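Local coordinates for protein glucose-6-phosphate isomerase (Chlamydia trachomatis D/UW-3/CX, PDB 6OTU) that catalyses the reversible isomerisation of glucose 6-phosphate to fructose 6-phosphate, and is caught here with glucose 6-phosphate bound, at residues N383-F388 with F427-A432; V401-F406 with A432-L437. All coordinates share one frame; numbering follows the deposited sequence.

Contact 1: residues N383-F388 with F427-A432; sequences NCQHSF and FANLVA. With G6Q (glucose-6-phosphate), chain E.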
loop_
_atom_site.group_PDB
_atom_site.type_symbol
_atom_site.label_atom_id
_atom_site.label_comp_id
_atom_site.label_asym_id
_atom_site.label_seq_id
_atom_site.Cartn_x
_atom_site.Cartn_y
_atom_site.Cartn_z
ATOM N N ASN A 383 0.483 -12.245 5.453
ATOM C CA ASN A 383 -0.730 -11.454 5.725
ATOM C C ASN A 383 -1.633 -11.372 4.500
ATOM O O ASN A 383 -2.853 -11.526 4.613
ATOM C CB ASN A 383 -0.388 -10.039 6.193
ATOM C CG ASN A 383 0.510 -10.021 7.402
ATOM O OD1 ASN A 383 1.603 -10.563 7.368
ATOM N ND2 ASN A 383 0.064 -9.369 8.472
ATOM N N CYS A 384 -1.046 -11.159 3.317
ATOM C CA CYS A 384 -1.824 -10.992 2.088
ATOM C C CYS A 384 -2.738 -12.188 1.811
ATOM O O CYS A 384 -3.819 -12.014 1.231
ATOM C CB CYS A 384 -0.893 -10.764 0.892
ATOM S SG CYS A 384 0.244 -12.161 0.589
ATOM N N GLN A 385 -2.330 -13.399 2.205
ATOM C CA GLN A 385 -3.173 -14.588 2.022
ATOM C C GLN A 385 -4.513 -14.492 2.756
ATOM O O GLN A 385 -5.467 -15.193 2.389
ATOM C CB GLN A 385 -2.430 -15.852 2.498
ATOM C CG GLN A 385 -1.007 -15.966 1.967
ATOM C CD GLN A 385 -0.234 -17.132 2.534
ATOM O OE1 GLN A 385 0.861 -17.455 2.061
ATOM N NE2 GLN A 385 -0.790 -17.774 3.560
ATOM N N HIS A 386 -4.613 -13.653 3.784
ATOM C CA HIS A 386 -5.832 -13.541 4.568
ATOM C C HIS A 386 -6.703 -12.376 4.137
ATOM O O HIS A 386 -7.757 -12.142 4.745
ATOM C CB HIS A 386 -5.498 -13.404 6.060
ATOM C CG HIS A 386 -4.622 -14.500 6.581
ATOM N ND1 HIS A 386 -5.108 -15.540 7.343
ATOM C CD2 HIS A 386 -3.295 -14.731 6.427
ATOM C CE1 HIS A 386 -4.118 -16.361 7.648
ATOM N NE2 HIS A 386 -3.011 -15.904 7.091
ATOM N N SER A 387 -6.298 -11.645 3.103
ATOM C CA SER A 387 -7.030 -10.438 2.739
ATOM C C SER A 387 -7.298 -10.396 1.241
ATOM O O SER A 387 -8.203 -11.093 0.762
ATOM C CB SER A 387 -6.278 -9.184 3.212
ATOM O OG SER A 387 -5.111 -8.952 2.459
ATOM N N PHE A 388 -6.531 -9.591 0.495
ATOM C CA PHE A 388 -6.870 -9.365 -0.907
ATOM C C PHE A 388 -6.492 -10.525 -1.808
ATOM O O PHE A 388 -6.883 -10.521 -2.979
ATOM C CB PHE A 388 -6.234 -8.071 -1.450
ATOM C CG PHE A 388 -4.745 -7.995 -1.308
ATOM C CD1 PHE A 388 -3.909 -8.604 -2.238
ATOM C CD2 PHE A 388 -4.171 -7.264 -0.275
ATOM C CE1 PHE A 388 -2.528 -8.514 -2.119
ATOM C CE2 PHE A 388 -2.787 -7.181 -0.144
ATOM C CZ PHE A 388 -1.965 -7.810 -1.073
ATOM N N PHE A 427 8.348 -19.620 3.727
ATOM C CA PHE A 427 8.700 -19.845 2.328
ATOM C C PHE A 427 7.718 -20.793 1.645
ATOM O O PHE A 427 7.311 -20.554 0.498
ATOM C CB PHE A 427 10.120 -20.395 2.215
ATOM C CG PHE A 427 10.641 -20.380 0.817
ATOM C CD1 PHE A 427 10.760 -19.181 0.129
ATOM C CD2 PHE A 427 10.990 -21.552 0.178
ATOM C CE1 PHE A 427 11.226 -19.153 -1.168
ATOM C CE2 PHE A 427 11.455 -21.524 -1.116
ATOM C CZ PHE A 427 11.569 -20.317 -1.787
ATOM N N ALA A 428 7.331 -21.868 2.341
ATOM C CA ALA A 428 6.442 -22.875 1.768
ATOM C C ALA A 428 5.096 -22.276 1.392
ATOM O O ALA A 428 4.513 -22.636 0.363
ATOM C CB ALA A 428 6.246 -24.021 2.763
ATOM N N ASN A 429 4.579 -21.381 2.231
ATOM C CA ASN A 429 3.338 -20.674 1.914
ATOM C C ASN A 429 3.459 -19.902 0.601
ATOM O O ASN A 429 2.544 -19.935 -0.229
ATOM C CB ASN A 429 2.975 -19.720 3.053
ATOM C CG ASN A 429 1.998 -20.329 4.058
ATOM O OD1 ASN A 429 0.779 -20.162 3.946
ATOM N ND2 ASN A 429 2.536 -20.996 5.070
ATOM N N LEU A 430 4.577 -19.189 0.401
ATOM C CA LEU A 430 4.795 -18.474 -0.857
ATOM C C LEU A 430 4.731 -19.432 -2.044
ATOM O O LEU A 430 3.998 -19.198 -3.014
ATOM C CB LEU A 430 6.143 -17.734 -0.810
ATOM C CG LEU A 430 6.650 -16.812 -1.934
ATOM C CD1 LEU A 430 7.902 -16.037 -1.484
ATOM C CD2 LEU A 430 6.933 -17.524 -3.281
ATOM N N VAL A 431 5.500 -20.522 -1.981
ATOM C CA VAL A 431 5.518 -21.509 -3.062
ATOM C C VAL A 431 4.114 -22.056 -3.315
ATOM O O VAL A 431 3.653 -22.136 -4.459
ATOM C CB VAL A 431 6.508 -22.642 -2.731
ATOM C CG1 VAL A 431 6.318 -23.808 -3.677
ATOM C CG2 VAL A 431 7.973 -22.122 -2.753
ATOM N N ALA A 432 3.412 -22.443 -2.246
ATOM C CA ALA A 432 2.097 -23.052 -2.423
ATOM C C ALA A 432 1.130 -22.101 -3.117
ATOM O O ALA A 432 0.292 -22.540 -3.916
ATOM C CB ALA A 432 1.523 -23.500 -1.083
HETATM C C1 G6Q E . -11.539 -11.922 7.557
HETATM C C2 G6Q E . -10.792 -13.121 6.966
HETATM C C3 G6Q E . -9.364 -13.271 7.478
HETATM C C4 G6Q E . -9.270 -13.708 8.944
HETATM C C5 G6Q E . -7.858 -14.178 9.296
HETATM C C6 G6Q E . -7.687 -14.440 10.773
HETATM O O1 G6Q E . -12.697 -11.792 7.339
HETATM O O2 G6Q E . -11.507 -14.328 7.200
HETATM O O3 G6Q E . -8.657 -12.040 7.309
HETATM O O4 G6Q E . -9.623 -12.627 9.804
HETATM O O5 G6Q E . -7.557 -15.352 8.535
HETATM O O6 G6Q E . -8.691 -15.414 11.170
HETATM P P G6Q E . -8.905 -15.745 12.739
HETATM O O1P G6Q E . -9.377 -14.458 13.393
HETATM O O2P G6Q E . -9.972 -16.833 12.746
HETATM O O3P G6Q E . -7.571 -16.220 13.275
#

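Contact 2: residues V401-F406 with A432-L437; sequences VEFIGF and AQSLAL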
loop_
_atom_site.group_PDB
_atom_site.type_symbol
_atom_site.label_atom_id
_atom_site.label_comp_id
_atom_site.label_asym_id
_atom_site.label_seq_id
_atom_site.Cartn_x
_atom_site.Cartn_y
_atom_site.Cartn_z
ATOM N N VAL A 401 1.620 -11.339 -10.158
ATOM C CA VAL A 401 2.277 -11.196 -8.862
ATOM C C VAL A 401 3.781 -11.389 -9.016
ATOM O O VAL A 401 4.238 -12.272 -9.749
ATOM C CB VAL A 401 1.717 -12.191 -7.818
ATOM C CG1 VAL A 401 2.663 -12.335 -6.616
ATOM C CG2 VAL A 401 0.369 -11.751 -7.340
ATOM N N GLU A 402 4.540 -10.574 -8.299
ATOM C CA GLU A 402 5.968 -10.746 -8.095
ATOM C C GLU A 402 6.184 -11.118 -6.627
ATOM O O GLU A 402 6.105 -10.262 -5.742
ATOM C CB GLU A 402 6.730 -9.476 -8.477
ATOM C CG GLU A 402 6.595 -9.096 -9.962
ATOM C CD GLU A 402 7.303 -7.790 -10.328
ATOM O OE1 GLU A 402 7.469 -6.907 -9.459
ATOM O OE2 GLU A 402 7.703 -7.649 -11.499
ATOM N N PHE A 403 6.460 -12.395 -6.372
ATOM C CA PHE A 403 6.750 -12.858 -5.018
ATOM C C PHE A 403 8.207 -12.606 -4.689
ATOM O O PHE A 403 9.095 -12.869 -5.512
ATOM C CB PHE A 403 6.477 -14.364 -4.868
ATOM C CG PHE A 403 5.029 -14.726 -4.848
ATOM C CD1 PHE A 403 4.223 -14.373 -3.770
ATOM C CD2 PHE A 403 4.458 -15.402 -5.917
ATOM C CE1 PHE A 403 2.868 -14.698 -3.753
ATOM C CE2 PHE A 403 3.104 -15.747 -5.901
ATOM C CZ PHE A 403 2.309 -15.391 -4.813
ATOM N N ILE A 404 8.466 -12.140 -3.472
ATOM C CA ILE A 404 9.835 -12.001 -2.993
ATOM C C ILE A 404 9.972 -12.749 -1.680
ATOM O O ILE A 404 9.203 -12.503 -0.746
ATOM C CB ILE A 404 10.240 -10.525 -2.812
ATOM C CG1 ILE A 404 9.889 -9.729 -4.072
ATOM C CG2 ILE A 404 11.725 -10.439 -2.453
ATOM C CD1 ILE A 404 10.460 -8.315 -4.116
ATOM N N GLY A 405 10.972 -13.631 -1.593
ATOM C CA GLY A 405 11.154 -14.427 -0.399
ATOM C C GLY A 405 12.599 -14.752 -0.083
ATOM O O GLY A 405 13.521 -14.510 -0.875
ATOM N N PHE A 406 12.781 -15.316 1.111
ATOM C CA PHE A 406 14.103 -15.672 1.607
ATOM C C PHE A 406 14.041 -17.030 2.285
ATOM O O PHE A 406 12.991 -17.448 2.800
ATOM C CB PHE A 406 14.647 -14.599 2.563
ATOM C CG PHE A 406 14.613 -13.227 1.969
ATOM C CD1 PHE A 406 15.659 -12.780 1.181
ATOM C CD2 PHE A 406 13.499 -12.412 2.129
ATOM C CE1 PHE A 406 15.626 -11.520 0.587
ATOM C CE2 PHE A 406 13.458 -11.147 1.546
ATOM C CZ PHE A 406 14.529 -10.705 0.766
ATOM N N ALA A 432 3.412 -22.443 -2.246
ATOM C CA ALA A 432 2.097 -23.052 -2.423
ATOM C C ALA A 432 1.130 -22.101 -3.117
ATOM O O ALA A 432 0.292 -22.540 -3.916
ATOM C CB ALA A 432 1.523 -23.500 -1.083
ATOM N N GLN A 433 1.246 -20.794 -2.843
ATOM C CA GLN A 433 0.291 -19.821 -3.376
ATOM C C GLN A 433 0.551 -19.527 -4.848
ATOM O O GLN A 433 -0.392 -19.426 -5.643
ATOM C CB GLN A 433 0.338 -18.533 -2.548
ATOM C CG GLN A 433 -0.253 -18.697 -1.162
ATOM C CD GLN A 433 -1.733 -18.308 -1.100
ATOM O OE1 GLN A 433 -2.310 -17.839 -2.088
ATOM N NE2 GLN A 433 -2.356 -18.513 0.069
ATOM N N SER A 434 1.821 -19.385 -5.218
ATOM C CA SER A 434 2.191 -19.233 -6.622
ATOM C C SER A 434 1.690 -20.420 -7.457
ATOM O O SER A 434 1.002 -20.240 -8.470
ATOM C CB SER A 434 3.711 -19.070 -6.720
ATOM O OG SER A 434 4.194 -19.270 -8.026
ATOM N N LEU A 435 1.999 -21.647 -7.027
ATOM C CA LEU A 435 1.463 -22.832 -7.700
ATOM C C LEU A 435 -0.062 -22.817 -7.749
ATOM O O LEU A 435 -0.659 -23.108 -8.793
ATOM C CB LEU A 435 1.956 -24.093 -6.999
ATOM C CG LEU A 435 3.425 -24.389 -7.291
ATOM C CD1 LEU A 435 3.868 -25.602 -6.522
ATOM C CD2 LEU A 435 3.643 -24.614 -8.772
ATOM N N ALA A 436 -0.709 -22.478 -6.632
ATOM C CA ALA A 436 -2.167 -22.462 -6.598
ATOM C C ALA A 436 -2.726 -21.417 -7.556
ATOM O O ALA A 436 -3.685 -21.690 -8.287
ATOM C CB ALA A 436 -2.650 -22.214 -5.170
ATOM N N LEU A 437 -2.117 -20.222 -7.586
ATOM C CA LEU A 437 -2.580 -19.171 -8.491
ATOM C C LEU A 437 -2.432 -19.597 -9.946
ATOM O O LEU A 437 -3.298 -19.303 -10.776
ATOM C CB LEU A 437 -1.818 -17.861 -8.232
ATOM C CG LEU A 437 -2.243 -17.015 -7.020
ATOM C CD1 LEU A 437 -1.191 -15.959 -6.646
ATOM C CD2 LEU A 437 -3.614 -16.366 -7.237
#

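Contact 1: residues N383-F388 with F427-A432
The 3-10 turn at 383-386 meets helix 422-439 through two amides, those of Gln385 and Asn429. At the start of the turn, Asn383 uses its backbone O to accept the N-H of His386 (O to N 2.9 Å), and the same O lies in the plane of the His386 ring, at its edge. Its side-chain ND2 reaches Ser185 OG of the second subunit, tying the turn to the dimer interface. Cys384, small and apolar enough for a buried place, packs on Ile336 and Tyr338.

Gln385 makes the contact. Its CG, anti to the carbonyl carbon (chi1 -48°), starts an extended chain that carries the amide across to the helix, a span glutamine is long enough to cover. NE2 donates to Asn429 OD1 at 2.9 Å with an N-H...O angle of 154°. The acceptor lies near the plane of the Gln385 amide, whereas the donor stands 35° out of the Asn429 carbonyl plane, above it. OE1 rests 3.3 Å from Asn429 CB and is hydrogen-bonded to Tyr338 OH, while Asn429 ND2 binds Lys425 O one helical turn back. Each amide thus has both ends assigned, which fixes its flip and satisfies polar groups in a buried setting.

His386, the next residue, faces the sugar. Its ND1 is hydrogen-bonded to O5 of glucose 6-phosphate (2.7 Å), its backbone O accepts from the ligand O3 (2.7 Å), and its NE2 pairs with Glu217 OE1 of the second subunit. O5 is not closed onto C1, so the sugar is in its open-chain form, consistent with a ring-opening role for this active-site histidine. Because Ser160, Ser210 and Thr215 of the second subunit also hold the ligand, this is the shared, dimer-interface active site of the phosphoglucose isomerase family.

Contact 2: residues V401-F406 with A432-L437
Phe403 projects from strand 401-406 into the side of helix 422-439, meeting Ser434 and Leu437. From CB, which points toward the helix, CG is placed beside the backbone N (chi1 -73°), and the ring runs outward from the sheet with Val401 CG1 over the centre of one face, 3.4 Å above it. CD2 comes within 3.8 Å of Ser434 CB; CE2, further out, is closer to that carbon at 3.5 Å. A small serine suits this point, since its short side chain lets the ring come close to the helix backbone, CE2 of Phe403 lying 3.7 Å from Ser434 CA.

The strand and helix segments run nearly antiparallel, at 162° with axes 10.5 Å apart, as befits a beta-alpha-beta crossover: helix 422-439 lies on the connection from strand 401-406 to its parallel neighbour 456-461 in the mixed sheet.

At the tip, CZ touches Leu437 CD1 (4.0 Å), a branched apolar side chain that arrives at the ring edge, near its plane, one helical turn beyond Ser434. Gln433 offers CZ just its CB (4.3 Å) and sends its OE1 to His393 NE2. The Ser434 hydroxyl is hydrogen-bonded to Ser456 OG and Thr60 OG1.

Contacts 1 and 2 use consecutive parts of helix 422-439, share Ala432, and have centres about 7 Å apart. Leu430 joins them on the sheet side: its CD2 packs 3.6 Å from Phe403 CB, and its CD1 lies 3.8 Å from Gly405 CA, where the strand has no side chain. Toward the catalytic turn, Gln433 NE2 packs 3.5 Å from Gln385 CG. The helix therefore lies between strand 401-406 and the turn that carries His386. Contact 1 holds the ligand-binding histidine itself; contact 2 stands behind it, the Gln433 side chain being about 7 Å from that of His386 and about 10 Å from glucose 6-phosphate.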